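Local coordinates for formate dehydrogenase (Staphylococcus aureus, PDB 6TTB) that oxidises formate with NAD as cofactor, as an NAD-dependent dehydrogenase of the D-isomer specific 2-hydroxyacid dehydrogenase family, at the interface of chains A and B. Numbering follows the deposited sequence. Chains: chain A/B, Formate dehydrogenase.

Contact 1 and contact 2 lie about 26 Å apart, measured between the centres of their C-alpha atoms. Both belong to one two-fold symmetric interface, so each recurs with the chains exchanged. Helix 162-171 serves both: chain A brings its start to contact 1, and chain B brings its last turn to contact 2. The segment after strand 319-321 is also used twice, through B:Tyr325 in contact 1 and A:Val323 in contact 2. Each chain thus supplies the chain A part of one copy and the chain B part of its twin. Dimers of this kind are typical of the family, so the interface is probably the biological one.

Contact 1: the interface of chains A and B. Residues chain A 160-162, 165, 179-180, 183-184; chain B 325, 328-330.
The ring of B:Tyr325 lies against chain A with A:Val179 beneath one face. Methyl CG1 of A:Val179 sits over the ring centre, 3.7 Å from the centroid, in a CH-pi contact. The two side chains cross at about a right angle. The CG of B:Tyr325 stands between its own backbone N and carbonyl carbon (chi1 70°), and from there the ring reaches into chain A. The methyl CB of A:Ala183 touches ring atom CE2 of B:Tyr325 at 3.8 Å. At the opposite rim, but on the same side of the ring plane as A:Val179, CE1 of B:Tyr325 is 3.9 Å from CA of A:Gly165, in helix 162-171. Apolar packing continues beyond the ring, where methyl CD2 of B:Leu330 meets ring atom CE1 of A:His184 at 3.6 Å.

Hydrogen bonds fix both ends of the patch. The phenol OH of B:Tyr325 donates to the carbonyl O of A:Arg160 at 2.9 Å. The donor stands above the carbonyl plane, 46° out of it. This carbonyl belongs to the last residue of helix 144-160. At the other end, the backbone N of B:Leu330 donates to the carbonyl O of A:Ala183 at 2.6 Å. B:Leu330 is the first residue of helix 330-348, so the partner chain caps the start of that helix.

Within chain A, amide ND2 of A:Asn161 donates to the carbonyl O of A:Val179 at 2.7 Å. The bond lies in the carbonyl plane, on a lone pair, and probably helps position A:Val179.

The site joins the segment around B:Tyr325 and the start of helix 330-348 to chain A, and probably helps hold the dimer together.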
ATOM      1  N   ARG A 160      -0.563  -1.209  -7.158  1.00 21.78           N
ATOM      2  CA  ARG A 160       0.384  -0.243  -7.662  1.00 19.90           C
ATOM      3  C   ARG A 160       1.717  -0.931  -7.869  1.00 20.05           C
ATOM      4  O   ARG A 160       2.629  -0.349  -8.465  1.00 19.51           O
ATOM      5  CB  ARG A 160       0.430   1.003  -6.770  1.00 17.72           C
ATOM      6  CG  ARG A 160      -0.833   1.829  -6.873  1.00 17.23           C
ATOM      7  CD  ARG A 160      -0.653   3.255  -6.445  1.00 22.75           C
ATOM      8  NE  ARG A 160       0.265   4.013  -7.268  1.00 21.35           N
ATOM      9  CZ  ARG A 160      -0.118   4.705  -8.317  1.00 25.17           C
ATOM     10  NH1 ARG A 160      -1.393   4.658  -8.711  1.00 20.45           N
ATOM     11  NH2 ARG A 160       0.771   5.446  -8.970  1.00 24.93           N
ATOM     12  N   ASN A 161       1.807  -2.201  -7.439  1.00 18.43           N
ATOM     13  CA  ASN A 161       3.026  -2.931  -7.692  1.00 20.35           C
ATOM     14  C   ASN A 161       4.185  -2.182  -7.000  1.00 20.96           C
ATOM     15  O   ASN A 161       5.312  -2.088  -7.504  1.00 26.20           O
ATOM     16  CB  ASN A 161       3.177  -3.127  -9.216  1.00 22.81           C
ATOM     17  CG  ASN A 161       4.336  -4.012  -9.628  1.00 22.97           C
ATOM     18  OD1 ASN A 161       4.703  -4.984  -8.949  1.00 16.94           O
ATOM     19  ND2 ASN A 161       4.945  -3.660 -10.739  1.00 29.29           N
ATOM     20  N   TYR A 162       3.885  -1.613  -5.834  1.00 20.96           N
ATOM     21  CA  TYR A 162       4.880  -1.015  -4.969  1.00 17.93           C
ATOM     22  C   TYR A 162       6.093  -1.919  -4.797  1.00 20.77           C
ATOM     23  O   TYR A 162       7.196  -1.447  -4.625  1.00 23.02           O
ATOM     24  CB  TYR A 162       4.290  -0.766  -3.599  1.00 15.15           C
ATOM     25  CG  TYR A 162       5.308  -0.338  -2.583  1.00 13.70           C
ATOM     26  CD1 TYR A 162       5.802   0.963  -2.558  1.00 13.36           C
ATOM     27  CD2 TYR A 162       5.853  -1.266  -1.711  1.00 13.24           C
ATOM     28  CE1 TYR A 162       6.831   1.331  -1.689  1.00 12.59           C
ATOM     29  CE2 TYR A 162       6.891  -0.941  -0.851  1.00 12.55           C
ATOM     30  CZ  TYR A 162       7.354   0.375  -0.820  1.00 13.24           C
ATOM     31  OH  TYR A 162       8.264   0.710   0.114  1.00 12.36           O
ATOM     32  N   GLY A 165       8.437  -1.606  -7.524  1.00 19.82           N
ATOM     33  CA  GLY A 165       8.921  -0.242  -7.579  1.00 17.03           C
ATOM     34  C   GLY A 165      10.004  -0.018  -6.545  1.00 16.74           C
ATOM     35  O   GLY A 165      10.967   0.718  -6.799  1.00 14.78           O
ATOM     36  N   VAL A 179       8.248  -2.719 -14.083  1.00 22.81           N
ATOM     37  CA  VAL A 179       7.340  -2.237 -13.058  1.00 21.38           C
ATOM     38  C   VAL A 179       6.003  -2.024 -13.711  1.00 28.43           C
ATOM     39  O   VAL A 179       4.946  -2.361 -13.144  1.00 34.80           O
ATOM     40  CB  VAL A 179       7.712  -0.899 -12.444  1.00 18.78           C
ATOM     41  CG1 VAL A 179       7.373  -0.845 -10.973  1.00 15.36           C
ATOM     42  CG2 VAL A 179       9.103  -0.375 -12.795  1.00 21.93           C
ATOM     43  N   GLY A 180       6.044  -1.338 -14.848  1.00 23.73           N
ATOM     44  CA  GLY A 180       4.823  -0.975 -15.522  1.00 26.49           C
ATOM     45  C   GLY A 180       3.904  -2.182 -15.677  1.00 25.58           C
ATOM     46  O   GLY A 180       2.686  -2.096 -15.399  1.00 23.57           O
ATOM     47  N   ALA A 183       1.522  -2.641 -12.849  1.00 25.21           N
ATOM     48  CA  ALA A 183       1.148  -1.468 -12.102  1.00 19.02           C
ATOM     49  C   ALA A 183      -0.162  -0.917 -12.661  1.00 18.04           C
ATOM     50  O   ALA A 183      -0.344  -0.768 -13.865  1.00 19.19           O
ATOM     51  CB  ALA A 183       2.248  -0.469 -12.207  1.00 22.43           C
ATOM     52  N   HIS A 184      -1.096  -0.716 -11.757  1.00 17.84           N
ATOM     53  CA  HIS A 184      -2.468  -0.366 -12.011  1.00 18.37           C
ATOM     54  C   HIS A 184      -2.789   0.772 -11.073  1.00 20.16           C
ATOM     55  O   HIS A 184      -2.212   0.853 -10.005  1.00 17.89           O
ATOM     56  CB  HIS A 184      -3.394  -1.522 -11.628  1.00 22.10           C
ATOM     57  CG  HIS A 184      -3.364  -2.675 -12.590  1.00 31.76           C
ATOM     58  ND1 HIS A 184      -4.290  -2.809 -13.647  1.00 33.18           N
ATOM     59  CD2 HIS A 184      -2.548  -3.749 -12.684  1.00 30.05           C
ATOM     60  CE1 HIS A 184      -4.028  -3.918 -14.306  1.00 28.87           C
ATOM     61  NE2 HIS A 184      -2.966  -4.477 -13.778  1.00 32.14           N
TER
ATOM     62  N   TYR B 325       7.638   5.336 -11.773  1.00 27.76           N
ATOM     63  CA  TYR B 325       6.610   4.847 -12.669  1.00 28.87           C
ATOM     64  C   TYR B 325       5.303   5.298 -12.060  1.00 27.76           C
ATOM     65  O   TYR B 325       5.217   5.467 -10.843  1.00 32.73           O
ATOM     66  CB  TYR B 325       6.631   3.324 -12.643  1.00 28.27           C
ATOM     67  CG  TYR B 325       6.144   2.770 -11.328  1.00 28.31           C
ATOM     68  CD1 TYR B 325       6.926   2.861 -10.190  1.00 27.91           C
ATOM     69  CD2 TYR B 325       4.853   2.228 -11.205  1.00 26.16           C
ATOM     70  CE1 TYR B 325       6.449   2.380  -8.974  1.00 34.57           C
ATOM     71  CE2 TYR B 325       4.353   1.780 -10.004  1.00 22.47           C
ATOM     72  CZ  TYR B 325       5.150   1.889  -8.871  1.00 28.65           C
ATOM     73  OH  TYR B 325       4.713   1.442  -7.661  1.00 26.18           O
ATOM     74  N   MET B 328       3.171   5.291 -15.489  1.00 40.92           N
ATOM     75  CA  MET B 328       3.570   4.070 -16.176  1.00 40.59           C
ATOM     76  C   MET B 328       2.537   2.974 -16.004  1.00 34.56           C
ATOM     77  O   MET B 328       2.675   1.910 -16.597  1.00 27.95           O
ATOM     78  CB  MET B 328       4.956   3.585 -15.738  1.00 52.25           C
ATOM     79  CG  MET B 328       5.875   3.214 -16.936  1.00 60.50           C
ATOM     80  SD  MET B 328       4.988   3.221 -18.554  1.00 71.95           S
ATOM     81  CE  MET B 328       6.327   2.805 -19.676  1.00 55.19           C
ATOM     82  N   THR B 329       1.530   3.244 -15.171  1.00 35.58           N
ATOM     83  CA  THR B 329       0.539   2.235 -14.827  1.00 30.87           C
ATOM     84  C   THR B 329      -0.086   1.733 -16.113  1.00 32.19           C
ATOM     85  O   THR B 329      -0.040   2.406 -17.158  1.00 27.92           O
ATOM     86  CB  THR B 329      -0.608   2.820 -14.000  1.00 35.94           C
ATOM     87  OG1 THR B 329      -1.350   3.673 -14.872  1.00 44.93           O
ATOM     88  CG2 THR B 329      -0.147   3.605 -12.792  1.00 43.33           C
ATOM     89  N   LEU B 330      -0.687   0.545 -16.030  1.00 27.76           N
ATOM     90  CA  LEU B 330      -1.277  -0.079 -17.191  1.00 27.62           C
ATOM     91  C   LEU B 330      -2.291   0.861 -17.878  1.00 29.79           C
ATOM     92  O   LEU B 330      -2.296   0.999 -19.087  1.00 32.11           O
ATOM     93  CB  LEU B 330      -1.873  -1.422 -16.767  1.00 27.48           C
ATOM     94  CG  LEU B 330      -1.183  -2.677 -17.355  1.00 26.77           C
ATOM     95  CD1 LEU B 330       0.161  -2.376 -18.068  1.00 19.52           C
ATOM     96  CD2 LEU B 330      -1.058  -3.793 -16.318  1.00 22.87           C
TER

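Contact 2: the interface of chains A and B. Residues chain A 302, 306-307, 314, 323; chain B 168-169, 172-174.
A:Arg314 and B:Trp174 carry this mixed polar and aromatic part of a two-fold symmetric dimer interface, which joins residues of chain A between 302 and 323 to the end of helix 162-171 and the following loop of the other chain.

The guanidinium of A:Arg314 reads backbone carbonyls of chain B. Its CG lies anti to the carbonyl carbon, and the chain, extended to NE (chi2 -175°), carries the guanidinium to the carbonyls of B:Ser169 and B:Glu173. NH1 donates to the carbonyl O of B:Ser169 at 2.6 Å, in the carbonyl plane and on a lone pair. NH1 and NH2 together grip the carbonyl O of B:Glu173 end-on, at 3.0 and 2.9 Å. NH2 also donates to the O of A:Ala307 in its own chain, at 3.1 Å, which helps fix the group's rotation. CA of B:Gly172 lies against one guanidinium face. A water links the backbone O of A:Arg314 to the hydroxyl OG of B:Ser169.

With CG anti to the backbone N (chi1 -168°), the indole of B:Trp174 is sent between A:Pro306 and A:Val323. CB of A:Pro306 lies over the five-membered ring, 3.6 Å from its centroid, in a CH-pi contact. The backbone N of A:Ala307 lies over the same face, and its CB is 3.6 Å from CZ3 of B:Trp174. CB of A:Val323 covers the opposite face, 3.8 Å from CZ3 of B:Trp174. The edge of the B:Trp174 six-membered ring points at the face of the A:Trp302 five-membered ring, with the planes at 82°. CD1 of A:Trp302 is 3.7 Å from CH2 of B:Trp174.

The site ties the end of helix 162-171 and its loop to the partner chain, and probably steadies the dimer.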
ATOM      1  N   TRP A 302      -1.743 -15.476   9.687  1.00 16.92           N
ATOM      2  CA  TRP A 302      -1.106 -16.723   9.240  1.00 19.00           C
ATOM      3  C   TRP A 302      -1.720 -17.999   9.860  1.00 21.85           C
ATOM      4  O   TRP A 302      -2.134 -17.981  11.037  1.00 19.14           O
ATOM      5  CB  TRP A 302       0.351 -16.661   9.572  1.00 16.62           C
ATOM      6  CG  TRP A 302       1.040 -15.467   9.039  1.00 18.16           C
ATOM      7  CD1 TRP A 302       0.897 -14.174   9.455  1.00 19.65           C
ATOM      8  CD2 TRP A 302       2.117 -15.479   8.083  1.00 17.55           C
ATOM      9  NE1 TRP A 302       1.741 -13.360   8.756  1.00 16.74           N
ATOM     10  CE2 TRP A 302       2.528 -14.130   7.929  1.00 16.02           C
ATOM     11  CE3 TRP A 302       2.722 -16.491   7.306  1.00 14.11           C
ATOM     12  CZ2 TRP A 302       3.515 -13.754   7.021  1.00 15.55           C
ATOM     13  CZ3 TRP A 302       3.681 -16.102   6.404  1.00 15.79           C
ATOM     14  CH2 TRP A 302       4.063 -14.751   6.261  1.00 15.53           C
ATOM     15  N   PRO A 306       2.882 -18.262  15.852  1.00 18.87           N
ATOM     16  CA  PRO A 306       3.722 -17.518  14.899  1.00 18.02           C
ATOM     17  C   PRO A 306       3.908 -18.309  13.625  1.00 16.65           C
ATOM     18  O   PRO A 306       3.911 -19.498  13.655  1.00 21.49           O
ATOM     19  CB  PRO A 306       5.068 -17.339  15.583  1.00 16.23           C
ATOM     20  CG  PRO A 306       4.740 -17.567  17.087  1.00 19.83           C
ATOM     21  CD  PRO A 306       3.541 -18.509  17.141  1.00 16.86           C
ATOM     22  N   ALA A 307       3.999 -17.621  12.502  1.00 16.37           N
ATOM     23  CA  ALA A 307       4.391 -18.230  11.254  1.00 16.17           C
ATOM     24  C   ALA A 307       5.768 -18.882  11.409  1.00 17.38           C
ATOM     25  O   ALA A 307       6.750 -18.251  11.813  1.00 14.68           O
ATOM     26  CB  ALA A 307       4.351 -17.210  10.143  1.00 13.63           C
ATOM     27  N   ARG A 314       5.912 -16.665   3.030  1.00 33.33           N
ATOM     28  CA  ARG A 314       6.914 -15.631   3.249  1.00 24.48           C
ATOM     29  C   ARG A 314       7.678 -15.360   1.948  1.00 22.26           C
ATOM     30  O   ARG A 314       8.022 -14.245   1.667  1.00 22.55           O
ATOM     31  CB  ARG A 314       7.890 -16.093   4.327  1.00 22.26           C
ATOM     32  CG  ARG A 314       7.242 -16.400   5.670  1.00 19.88           C
ATOM     33  CD  ARG A 314       8.389 -16.714   6.622  1.00 20.17           C
ATOM     34  NE  ARG A 314       8.098 -16.765   8.062  1.00 18.17           N
ATOM     35  CZ  ARG A 314       8.225 -15.736   8.916  1.00 16.29           C
ATOM     36  NH1 ARG A 314       8.609 -14.527   8.515  1.00 14.69           N
ATOM     37  NH2 ARG A 314       8.015 -15.947  10.185  1.00 16.49           N
ATOM     38  N   VAL A 323       4.426  -9.730   8.968  1.00 17.23           N
ATOM     39  CA  VAL A 323       4.070 -10.475  10.154  1.00 17.90           C
ATOM     40  C   VAL A 323       2.852  -9.773  10.779  1.00 20.55           C
ATOM     41  O   VAL A 323       2.431  -8.742  10.278  1.00 26.94           O
ATOM     42  CB  VAL A 323       5.276 -10.571  11.094  1.00 13.51           C
ATOM     43  CG1 VAL A 323       6.472 -11.088  10.322  1.00 14.07           C
ATOM     44  CG2 VAL A 323       5.595  -9.208  11.633  1.00 12.97           C
TER
ATOM     45  N   GLN B 168      10.692  -8.552   7.995  1.00 19.53           N
ATOM     46  CA  GLN B 168      10.525  -9.654   8.934  1.00 17.14           C
ATOM     47  C   GLN B 168       9.881 -10.837   8.239  1.00 18.93           C
ATOM     48  O   GLN B 168      10.341 -11.958   8.394  1.00 24.27           O
ATOM     49  CB  GLN B 168       9.755  -9.228  10.162  1.00 15.72           C
ATOM     50  CG  GLN B 168      10.635  -8.568  11.235  1.00 15.36           C
ATOM     51  CD  GLN B 168       9.899  -8.438  12.544  1.00 16.61           C
ATOM     52  OE1 GLN B 168       9.047  -9.292  12.861  1.00 17.48           O
ATOM     53  NE2 GLN B 168      10.135  -7.330  13.280  1.00 14.44           N
ATOM     54  N   SER B 169       8.907 -10.567   7.379  1.00 18.19           N
ATOM     55  CA  SER B 169       8.159 -11.662   6.776  1.00 18.83           C
ATOM     56  C   SER B 169       9.069 -12.481   5.894  1.00 17.78           C
ATOM     57  O   SER B 169       9.408 -13.622   6.211  1.00 18.60           O
ATOM     58  CB  SER B 169       6.983 -11.150   5.979  1.00 23.05           C
ATOM     59  OG  SER B 169       6.267 -12.236   5.410  1.00 20.22           O
ATOM     60  N   GLY B 172      11.893 -14.304   7.617  1.00 25.92           N
ATOM     61  CA  GLY B 172      11.629 -15.450   8.486  1.00 23.26           C
ATOM     62  C   GLY B 172      11.693 -15.102   9.973  1.00 21.30           C
ATOM     63  O   GLY B 172      11.800 -15.988  10.823  1.00 21.90           O
ATOM     64  N   GLU B 173      11.656 -13.808  10.291  1.00 19.55           N
ATOM     65  CA  GLU B 173      11.653 -13.465  11.700  1.00 18.12           C
ATOM     66  C   GLU B 173      10.214 -13.366  12.124  1.00 17.25           C
ATOM     67  O   GLU B 173       9.331 -13.566  11.278  1.00 17.73           O
ATOM     68  CB  GLU B 173      12.427 -12.188  12.008  1.00 17.18           C
ATOM     69  CG  GLU B 173      13.372 -11.805  10.922  1.00 21.60           C
ATOM     70  CD  GLU B 173      14.248 -10.645  11.309  1.00 25.11           C
ATOM     71  OE1 GLU B 173      13.860  -9.900  12.224  1.00 21.15           O
ATOM     72  OE2 GLU B 173      15.377 -10.516  10.716  1.00 31.60           O
ATOM     73  N   TRP B 174      10.009 -13.116  13.445  1.00 15.81           N
ATOM     74  CA  TRP B 174       8.735 -12.798  14.057  1.00 13.30           C
ATOM     75  C   TRP B 174       9.059 -12.039  15.344  1.00 14.70           C
ATOM     76  O   TRP B 174       8.965 -12.558  16.457  1.00 15.53           O
ATOM     77  CB  TRP B 174       7.954 -14.109  14.301  1.00 12.87           C
ATOM     78  CG  TRP B 174       6.499 -13.964  14.671  1.00 13.44           C
ATOM     79  CD1 TRP B 174       5.993 -13.640  15.881  1.00 10.96           C
ATOM     80  CD2 TRP B 174       5.364 -14.043  13.785  1.00 13.94           C
ATOM     81  NE1 TRP B 174       4.648 -13.515  15.803  1.00 11.21           N
ATOM     82  CE2 TRP B 174       4.232 -13.763  14.553  1.00 11.84           C
ATOM     83  CE3 TRP B 174       5.219 -14.202  12.397  1.00 15.46           C
ATOM     84  CZ2 TRP B 174       2.961 -13.737  14.021  1.00 14.53           C
ATOM     85  CZ3 TRP B 174       3.956 -14.093  11.840  1.00 18.05           C
ATOM     86  CH2 TRP B 174       2.835 -13.907  12.646  1.00 17.74           C
TER
HETATM   87  O   HOH W   1       6.766 -11.941   2.468  1.00  7.47           O